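Local atomic coordinates of 3-oxo-tetronate kinase (Salmonella typhimurium, PDB entry 3DQQ), a protein that probably phosphorylates 3-oxo-tetronate at the 4-position with ATP, as a member of the four-carbon acid sugar kinase family. Residues N25-V30 / G43-V48; Q79-Y84 / G225-L230. One frame throughout, in Å; residues are numbered along the deposited sequence.

In the fold
Contacts 1 and 2 both lie in the sugar-binding N-terminal domain, their centres about 12 Å apart. Contact 1 pairs strands 29-33 and 46-50; contact 2 packs helix 224-235 against strand 79-83. Strand 5-9 runs between 46-50 and 79-83, so the same sheet carries both. They meet directly where Asn25 ND2 packs against Met228 CG at 3.6 Å, and Asn25 OD1 also accepts a hydrogen bond from Arg232 of helix 224-235. Helix 12-24 is a second link: its Leu22 touches Thr29 and Ala46 of contact 1 and Ala227 of contact 2. Both contacts are away from the probable ATP-binding residues, which belong to the nucleotide-binding C-terminal domain.

Contact 1 (N25-V30 / G43-V48); sequences NGMPTV and GCDAVV
Four backbone hydrogen bonds join 25-30 to 43-48. Pro28 O accepts two of them, from Asp45 N at 2.8 Å and from Ala46 N at 3.2 Å; the Ala46 donor lies in the carbonyl plane, whereas that of Asp45 stands 34° out of it. Beyond this forked start the pairing is regular and parallel: Val30 N reaches Ala46 O (3.3 Å), and Val48 N meets Val30 O at 3.0 Å in a nearly straight bond (166° at the hydrogen). Within 25-30, Thr29 OG1, beside its own backbone N (chi1 -59°), donates to Met27 O at 2.8 Å.

The same torsion turns Thr29 CG2 anti to the backbone N and across to Val48 CG2, 3.8 Å away. Met27, bent only at its third torsion, brings SD to Ala46 CB at 4.0 Å. Thr29 and Ala46 share one sheet face, under helix 12-24. Val30 and Val47 lie on the opposite face, where Val30 CG2 rests on Cys44 SG at 3.6 Å.

Gly26, with positive phi, is the C-prime residue of a Schellman motif that closes helix 12-24 just before the chain enters the sheet. A Schellman-capped helix followed by a parallel strand pair builds this part of the alpha/beta core of the sugar-binding domain.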
loop_
_atom_site.group_PDB
_atom_site.type_symbol
_atom_site.label_atom_id
_atom_site.label_comp_id
_atom_site.label_asym_id
_atom_site.label_seq_id
_atom_site.Cartn_x
_atom_site.Cartn_y
_atom_site.Cartn_z
ATOM N N ASN A 25 -30.560 -15.736 1.734
ATOM C CA ASN A 25 -31.697 -16.047 0.900
ATOM C C ASN A 25 -32.272 -17.391 1.239
ATOM O O ASN A 25 -32.912 -18.004 0.398
ATOM C CB ASN A 25 -31.286 -15.965 -0.556
ATOM C CG ASN A 25 -31.020 -14.553 -0.988
ATOM O OD1 ASN A 25 -31.936 -13.873 -1.354
ATOM N ND2 ASN A 25 -29.785 -14.098 -0.926
ATOM N N GLY A 26 -32.046 -17.847 2.471
ATOM C CA GLY A 26 -32.802 -18.959 3.081
ATOM C C GLY A 26 -32.171 -20.343 3.124
ATOM O O GLY A 26 -32.815 -21.307 3.515
ATOM N N MET A 27 -30.929 -20.479 2.699
ATOM C CA MET A 27 -30.313 -21.789 2.645
ATOM C C MET A 27 -29.178 -21.806 3.699
ATOM O O MET A 27 -28.151 -21.124 3.546
ATOM C CB MET A 27 -29.837 -22.058 1.218
ATOM C CG MET A 27 -29.463 -23.510 0.893
ATOM S SD MET A 27 -29.075 -23.719 -0.883
ATOM C CE MET A 27 -30.612 -23.115 -1.524
ATOM N N PRO A 28 -29.401 -22.527 4.810
ATOM C CA PRO A 28 -28.402 -22.790 5.827
ATOM C C PRO A 28 -27.147 -23.371 5.238
ATOM O O PRO A 28 -27.233 -24.285 4.470
ATOM C CB PRO A 28 -29.076 -23.848 6.695
ATOM C CG PRO A 28 -30.433 -23.537 6.601
ATOM C CD PRO A 28 -30.675 -23.144 5.176
ATOM N N THR A 29 -25.991 -22.879 5.631
ATOM C CA THR A 29 -24.766 -23.171 4.911
ATOM C C THR A 29 -23.578 -23.262 5.867
ATOM O O THR A 29 -23.384 -22.389 6.686
ATOM C CB THR A 29 -24.469 -22.039 3.908
ATOM O OG1 THR A 29 -25.568 -21.933 3.005
ATOM C CG2 THR A 29 -23.175 -22.299 3.148
ATOM N N VAL A 30 -22.783 -24.311 5.740
ATOM C CA VAL A 30 -21.525 -24.414 6.424
ATOM C C VAL A 30 -20.413 -24.119 5.410
ATOM O O VAL A 30 -20.512 -24.552 4.281
ATOM C CB VAL A 30 -21.331 -25.827 6.926
ATOM C CG1 VAL A 30 -19.853 -26.027 7.228
ATOM C CG2 VAL A 30 -22.258 -26.106 8.106
ATOM N N GLY A 43 -27.002 -29.618 10.110
ATOM C CA GLY A 43 -27.608 -28.309 10.152
ATOM C C GLY A 43 -27.460 -27.394 8.962
ATOM O O GLY A 43 -27.662 -26.177 9.133
ATOM N N CYS A 44 -27.143 -27.932 7.772
ATOM C CA CYS A 44 -27.092 -27.109 6.554
ATOM C C CYS A 44 -27.527 -27.791 5.258
ATOM O O CYS A 44 -27.445 -28.992 5.132
ATOM C CB CYS A 44 -25.682 -26.638 6.344
ATOM S SG CYS A 44 -24.551 -28.021 6.151
ATOM N N ASP A 45 -27.947 -26.989 4.283
ATOM C CA ASP A 45 -28.370 -27.502 2.985
ATOM C C ASP A 45 -27.355 -27.260 1.898
ATOM O O ASP A 45 -27.452 -27.846 0.845
ATOM C CB ASP A 45 -29.664 -26.838 2.542
ATOM C CG ASP A 45 -30.820 -27.070 3.516
ATOM O OD1 ASP A 45 -30.828 -28.055 4.304
ATOM O OD2 ASP A 45 -31.755 -26.240 3.469
ATOM N N ALA A 46 -26.414 -26.356 2.139
ATOM C CA ALA A 46 -25.327 -26.063 1.219
ATOM C C ALA A 46 -24.012 -26.205 1.991
ATOM O O ALA A 46 -23.979 -25.959 3.171
ATOM C CB ALA A 46 -25.474 -24.671 0.658
ATOM N N VAL A 47 -22.964 -26.655 1.310
ATOM C CA VAL A 47 -21.625 -26.600 1.825
ATOM C C VAL A 47 -20.752 -25.814 0.860
ATOM O O VAL A 47 -20.762 -26.085 -0.313
ATOM C CB VAL A 47 -21.030 -27.996 2.041
ATOM C CG1 VAL A 47 -19.599 -27.881 2.569
ATOM C CG2 VAL A 47 -21.853 -28.752 3.012
ATOM N N VAL A 48 -20.002 -24.843 1.356
ATOM C CA VAL A 48 -19.089 -24.102 0.512
ATOM C C VAL A 48 -17.693 -24.533 0.917
ATOM O O VAL A 48 -17.289 -24.308 2.039
ATOM C CB VAL A 48 -19.256 -22.589 0.702
ATOM C CG1 VAL A 48 -18.185 -21.859 -0.064
ATOM C CG2 VAL A 48 -20.669 -22.167 0.309
#

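Contact 2 (Q79-Y84 / G225-L230); sequences QVYFKY and GLAMGL
Gln79 NE2 is gripped by two hydrogen bonds, to the carbonyls of Leu214 and Ala217. They fix the amide at the end of an extended chain, with CG anti to the backbone N (chi1 172°), and its other branch, OE1, comes against Leu230 CD1 at 3.5 Å. Tyr81 OH is held less evenly: it donates to Gly223 O and takes only a weak, bent bond from Ala227 N (3.3 Å, 122° at the hydrogen).

The Tyr81 ring carries most of the packing. With CG anti to the backbone N, it reaches out from the strand so that its CE1 side and hydroxyl end meet the helix. Leu230 CD1 sits at the ring edge, in its plane, 3.9 Å from CE1. Ala227 CB comes to 4.0 Å from the same CE1, and Leu226 CB lies 3.4 Å from the hydroxyl oxygen, again near the ring plane.

The 225-230 part of helix 224-235 runs roughly antiparallel to strand 79-83, at 154°, the segment axes approaching to 10.4 Å. Strand 79-83 is flanked by 219-222 and 5-9, whose Val220 and Val7 touch Tyr81, while Ile18 of helix 12-24 packs on both Tyr81 and Ala227; the ring is thus buried between sheet and two helices.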
loop_
_atom_site.group_PDB
_atom_site.type_symbol
_atom_site.label_atom_id
_atom_site.label_comp_id
_atom_site.label_asym_id
_atom_site.label_seq_id
_atom_site.Cartn_x
_atom_site.Cartn_y
_atom_site.Cartn_z
ATOM N N GLN A 79 -26.188 -30.493 -6.763
ATOM C CA GLN A 79 -25.682 -29.545 -7.739
ATOM C C GLN A 79 -24.326 -29.009 -7.344
ATOM O O GLN A 79 -24.124 -28.711 -6.217
ATOM C CB GLN A 79 -26.629 -28.380 -7.825
ATOM C CG GLN A 79 -26.130 -27.203 -8.671
ATOM C CD GLN A 79 -27.264 -26.241 -8.972
ATOM O OE1 GLN A 79 -27.617 -25.420 -8.149
ATOM N NE2 GLN A 79 -27.884 -26.391 -10.135
ATOM N N VAL A 80 -23.410 -28.818 -8.289
ATOM C CA VAL A 80 -22.097 -28.346 -7.953
ATOM C C VAL A 80 -21.959 -26.983 -8.558
ATOM O O VAL A 80 -22.400 -26.736 -9.681
ATOM C CB VAL A 80 -21.016 -29.274 -8.491
ATOM C CG1 VAL A 80 -19.613 -28.680 -8.265
ATOM C CG2 VAL A 80 -21.143 -30.693 -7.891
ATOM N N TYR A 81 -21.291 -26.101 -7.833
ATOM C CA TYR A 81 -21.186 -24.708 -8.206
ATOM C C TYR A 81 -19.777 -24.272 -8.051
ATOM O O TYR A 81 -19.259 -24.236 -6.942
ATOM C CB TYR A 81 -21.998 -23.904 -7.234
ATOM C CG TYR A 81 -22.197 -22.480 -7.625
ATOM C CD1 TYR A 81 -23.461 -22.016 -7.910
ATOM C CD2 TYR A 81 -21.144 -21.578 -7.659
ATOM C CE1 TYR A 81 -23.686 -20.711 -8.238
ATOM C CE2 TYR A 81 -21.351 -20.264 -8.005
ATOM C CZ TYR A 81 -22.636 -19.837 -8.293
ATOM O OH TYR A 81 -22.919 -18.536 -8.639
ATOM N N PHE A 82 -19.152 -23.910 -9.154
ATOM C CA PHE A 82 -17.783 -23.466 -9.136
ATOM C C PHE A 82 -17.817 -21.972 -8.989
ATOM O O PHE A 82 -18.309 -21.277 -9.849
ATOM C CB PHE A 82 -17.113 -23.890 -10.433
ATOM C CG PHE A 82 -15.725 -23.388 -10.598
ATOM C CD1 PHE A 82 -14.893 -23.194 -9.509
ATOM C CD2 PHE A 82 -15.225 -23.149 -11.865
ATOM C CE1 PHE A 82 -13.573 -22.724 -9.682
ATOM C CE2 PHE A 82 -13.913 -22.706 -12.052
ATOM C CZ PHE A 82 -13.078 -22.501 -10.946
ATOM N N LYS A 83 -17.307 -21.490 -7.874
ATOM C CA LYS A 83 -17.365 -20.089 -7.510
ATOM C C LYS A 83 -16.009 -19.471 -7.729
ATOM O O LYS A 83 -15.011 -19.937 -7.175
ATOM C CB LYS A 83 -17.760 -19.980 -6.053
ATOM C CG LYS A 83 -17.404 -18.671 -5.363
ATOM C CD LYS A 83 -18.140 -17.500 -5.978
ATOM C CE LYS A 83 -17.962 -16.203 -5.160
ATOM N NZ LYS A 83 -16.753 -15.582 -5.473
ATOM N N TYR A 84 -15.954 -18.467 -8.584
ATOM C CA TYR A 84 -14.736 -17.742 -8.814
ATOM C C TYR A 84 -15.103 -16.288 -8.654
ATOM O O TYR A 84 -16.221 -15.915 -8.282
ATOM C CB TYR A 84 -14.123 -18.011 -10.214
ATOM C CG TYR A 84 -15.137 -18.128 -11.323
ATOM C CD1 TYR A 84 -15.823 -17.049 -11.779
ATOM C CD2 TYR A 84 -15.407 -19.336 -11.894
ATOM C CE1 TYR A 84 -16.773 -17.182 -12.774
ATOM C CE2 TYR A 84 -16.354 -19.471 -12.892
ATOM C CZ TYR A 84 -17.039 -18.404 -13.326
ATOM O OH TYR A 84 -18.005 -18.567 -14.319
ATOM N N GLY A 225 -23.633 -13.957 -7.554
ATOM C CA GLY A 225 -24.969 -13.545 -8.014
ATOM C C GLY A 225 -25.930 -14.669 -8.368
ATOM O O GLY A 225 -27.087 -14.685 -7.936
ATOM N N LEU A 226 -25.463 -15.612 -9.170
ATOM C CA LEU A 226 -26.297 -16.751 -9.559
ATOM C C LEU A 226 -26.699 -17.559 -8.347
ATOM O O LEU A 226 -27.813 -18.063 -8.310
ATOM C CB LEU A 226 -25.570 -17.630 -10.570
ATOM C CG LEU A 226 -26.311 -18.838 -11.100
ATOM C CD1 LEU A 226 -27.764 -18.520 -11.554
ATOM C CD2 LEU A 226 -25.438 -19.534 -12.195
ATOM N N ALA A 227 -25.809 -17.692 -7.358
ATOM C CA ALA A 227 -26.142 -18.440 -6.128
ATOM C C ALA A 227 -27.362 -17.838 -5.460
ATOM O O ALA A 227 -28.267 -18.522 -4.995
ATOM C CB ALA A 227 -24.971 -18.463 -5.159
ATOM N N MET A 228 -27.389 -16.528 -5.408
ATOM C CA MET A 228 -28.557 -15.847 -4.868
ATOM C C MET A 228 -29.810 -16.288 -5.614
ATOM O O MET A 228 -30.826 -16.592 -5.023
ATOM C CB MET A 228 -28.364 -14.329 -4.948
ATOM C CG MET A 228 -29.572 -13.559 -4.455
ATOM S SD MET A 228 -29.697 -11.939 -5.272
ATOM C CE MET A 228 -28.118 -11.121 -4.841
ATOM N N GLY A 229 -29.713 -16.358 -6.928
ATOM C CA GLY A 229 -30.854 -16.743 -7.751
ATOM C C GLY A 229 -31.262 -18.169 -7.523
ATOM O O GLY A 229 -32.449 -18.463 -7.519
ATOM N N LEU A 230 -30.293 -19.068 -7.346
ATOM C CA LEU A 230 -30.601 -20.447 -7.065
ATOM C C LEU A 230 -31.203 -20.559 -5.695
ATOM O O LEU A 230 -32.157 -21.294 -5.528
ATOM C CB LEU A 230 -29.385 -21.344 -7.203
ATOM C CG LEU A 230 -28.861 -21.476 -8.630
ATOM C CD1 LEU A 230 -27.415 -21.931 -8.597
ATOM C CD2 LEU A 230 -29.737 -22.390 -9.510
#